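Long-range contact in KDGF (Halomonas sp., PDB 5FQ0), which probably converts unsaturated monouronates from pectin or alginate breakdown into linear ketonized forms, using a metal-binding cupin fold: residues B[59-64]-B[97-102]. Residues are numbered along the deposited sequence; the frame is centred on the assembly and turned at random.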
loop_
_atom_site.group_PDB
_atom_site.type_symbol
_atom_site.label_atom_id
_atom_site.label_comp_id
_atom_site.label_asym_id
_atom_site.label_seq_id
_atom_site.Cartn_x
_atom_site.Cartn_y
_atom_site.Cartn_z
ATOM N N VAL B 59 -3.757 -3.341 5.758
ATOM C CA VAL B 59 -4.186 -4.727 5.948
ATOM C C VAL B 59 -5.019 -5.156 4.746
ATOM O O VAL B 59 -6.056 -4.532 4.376
ATOM C CB VAL B 59 -4.976 -4.972 7.267
ATOM C CG1 VAL B 59 -5.410 -6.444 7.368
ATOM C CG2 VAL B 59 -4.137 -4.533 8.483
ATOM N N VAL B 60 -4.575 -6.231 4.121
ATOM C CA VAL B 60 -5.350 -6.721 2.966
ATOM C C VAL B 60 -6.035 -8.083 3.159
ATOM O O VAL B 60 -6.973 -8.380 2.433
ATOM C CB VAL B 60 -4.575 -6.700 1.645
ATOM C CG1 VAL B 60 -3.866 -5.373 1.411
ATOM C CG2 VAL B 60 -3.620 -7.860 1.516
ATOM N N GLN B 61 -5.578 -8.885 4.116
ATOM C CA GLN B 61 -6.175 -10.214 4.384
ATOM C C GLN B 61 -5.929 -10.606 5.851
ATOM O O GLN B 61 -4.893 -10.248 6.428
ATOM C CB GLN B 61 -5.613 -11.285 3.412
ATOM C CG GLN B 61 -6.293 -12.655 3.471
ATOM C CD GLN B 61 -5.770 -13.591 2.374
ATOM O OE1 GLN B 61 -6.234 -13.520 1.238
ATOM N NE2 GLN B 61 -4.771 -14.431 2.697
ATOM N N GLY B 62 -6.878 -11.341 6.435
ATOM C CA GLY B 62 -6.781 -11.796 7.828
ATOM C C GLY B 62 -7.041 -10.615 8.752
ATOM O O GLY B 62 -7.903 -9.792 8.466
ATOM N N ALA B 63 -6.254 -10.525 9.829
ATOM C CA ALA B 63 -6.440 -9.551 10.897
ATOM C C ALA B 63 -5.187 -9.530 11.754
ATOM O O ALA B 63 -4.463 -10.543 11.849
ATOM C CB ALA B 63 -7.673 -9.889 11.743
ATOM N N PHE B 64 -4.915 -8.358 12.324
ATOM C CA PHE B 64 -3.765 -8.125 13.215
ATOM C C PHE B 64 -4.201 -7.321 14.429
ATOM O O PHE B 64 -5.053 -6.420 14.302
ATOM C CB PHE B 64 -2.708 -7.250 12.514
ATOM C CG PHE B 64 -2.065 -7.900 11.327
ATOM C CD1 PHE B 64 -2.684 -7.877 10.069
ATOM C CD2 PHE B 64 -0.847 -8.539 11.462
ATOM C CE1 PHE B 64 -2.066 -8.493 8.970
ATOM C CE2 PHE B 64 -0.230 -9.153 10.379
ATOM C CZ PHE B 64 -0.820 -9.115 9.128
ATOM N N ASP B 97 -2.299 -16.954 7.273
ATOM C CA ASP B 97 -2.140 -16.152 6.054
ATOM C C ASP B 97 -2.689 -14.725 6.197
ATOM O O ASP B 97 -3.375 -14.243 5.301
ATOM C CB ASP B 97 -2.841 -16.870 4.889
ATOM C CG ASP B 97 -2.203 -18.228 4.565
ATOM O OD1 ASP B 97 -1.048 -18.472 4.948
ATOM O OD2 ASP B 97 -2.889 -19.055 3.940
ATOM N N SER B 98 -2.420 -14.049 7.325
ATOM C CA SER B 98 -2.813 -12.650 7.421
ATOM C C SER B 98 -1.798 -11.826 6.578
ATOM O O SER B 98 -0.589 -12.041 6.687
ATOM C CB SER B 98 -2.811 -12.177 8.870
ATOM O OG SER B 98 -3.865 -12.799 9.584
ATOM N N LEU B 99 -2.292 -10.920 5.734
ATOM C CA LEU B 99 -1.411 -10.157 4.833
ATOM C C LEU B 99 -1.450 -8.679 5.144
ATOM O O LEU B 99 -2.524 -8.108 5.301
ATOM C CB LEU B 99 -1.831 -10.363 3.360
ATOM C CG LEU B 99 -1.832 -11.795 2.815
ATOM C CD1 LEU B 99 -2.386 -11.807 1.371
ATOM C CD2 LEU B 99 -0.423 -12.320 2.829
ATOM N N VAL B 100 -0.274 -8.061 5.234
ATOM C CA VAL B 100 -0.201 -6.606 5.406
ATOM C C VAL B 100 0.782 -6.071 4.348
ATOM O O VAL B 100 1.832 -6.666 4.081
ATOM C CB VAL B 100 0.163 -6.198 6.877
ATOM C CG1 VAL B 100 1.493 -6.830 7.340
ATOM C CG2 VAL B 100 0.159 -4.671 7.081
ATOM N N ILE B 101 0.425 -4.955 3.737
ATOM C CA ILE B 101 1.353 -4.275 2.837
ATOM C C ILE B 101 2.072 -3.243 3.698
ATOM O O ILE B 101 1.429 -2.278 4.175
ATOM C CB ILE B 101 0.615 -3.594 1.654
ATOM C CG1 ILE B 101 -0.395 -4.529 1.017
ATOM C CG2 ILE B 101 1.612 -3.206 0.579
ATOM C CD1 ILE B 101 0.187 -5.868 0.587
ATOM N N ASP B 102 3.362 -3.464 3.961
ATOM C CA ASP B 102 4.152 -2.435 4.624
ATOM C C ASP B 102 4.693 -1.471 3.573
ATOM O O ASP B 102 5.335 -1.904 2.610
ATOM C CB ASP B 102 5.315 -3.039 5.408
ATOM C CG ASP B 102 4.870 -3.675 6.695
ATOM O OD1 ASP B 102 3.868 -3.205 7.286
ATOM O OD2 ASP B 102 5.563 -4.614 7.113
#
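Leu99 O is the best-held polar atom, gripped by two backbone N-H groups: Val60 N at 3.0 Å, standing 32° out of the carbonyl plane, and, more weakly, Gln61 N at 3.4 Å. Two successive residues facing one define a classic beta bulge, which shifts the antiparallel register by one. Leu99 N returns a 2.8 Å bond to Gln61 O, making Gln61 and Leu99 a hydrogen-bonded antiparallel pair. The extended Gln61 side chain, CG anti to the backbone N, runs alongside Leu99 and delivers NE2 to Asp97 O, 3.0 Å away and in the carbonyl plane. At Gly62, phi is positive and a CB would collide with Ser98 OG, which accepts a weak bond from Ala63 N while bonding Glu95 O. Phe64 turns its ring edge to Leu99 O, and its CZ meets Ser98 CB and, at 3.7 Å, Val100 CG1. An alanine at Phe64 would remove these ring contacts and the edge-to-face stack on Phe39, and would probably loosen the buried interior between the two cupin sheets. From the bulge itself, Val60 CG1 packs crosswise on Ile101 CG1, 3.6 Å away. Leu99's backbone bonds thus set the one-residue offset, Val60 ties strand 54-61 to 98-105, and Phe64 brings in the facing sheet of the nickel-binding barrel.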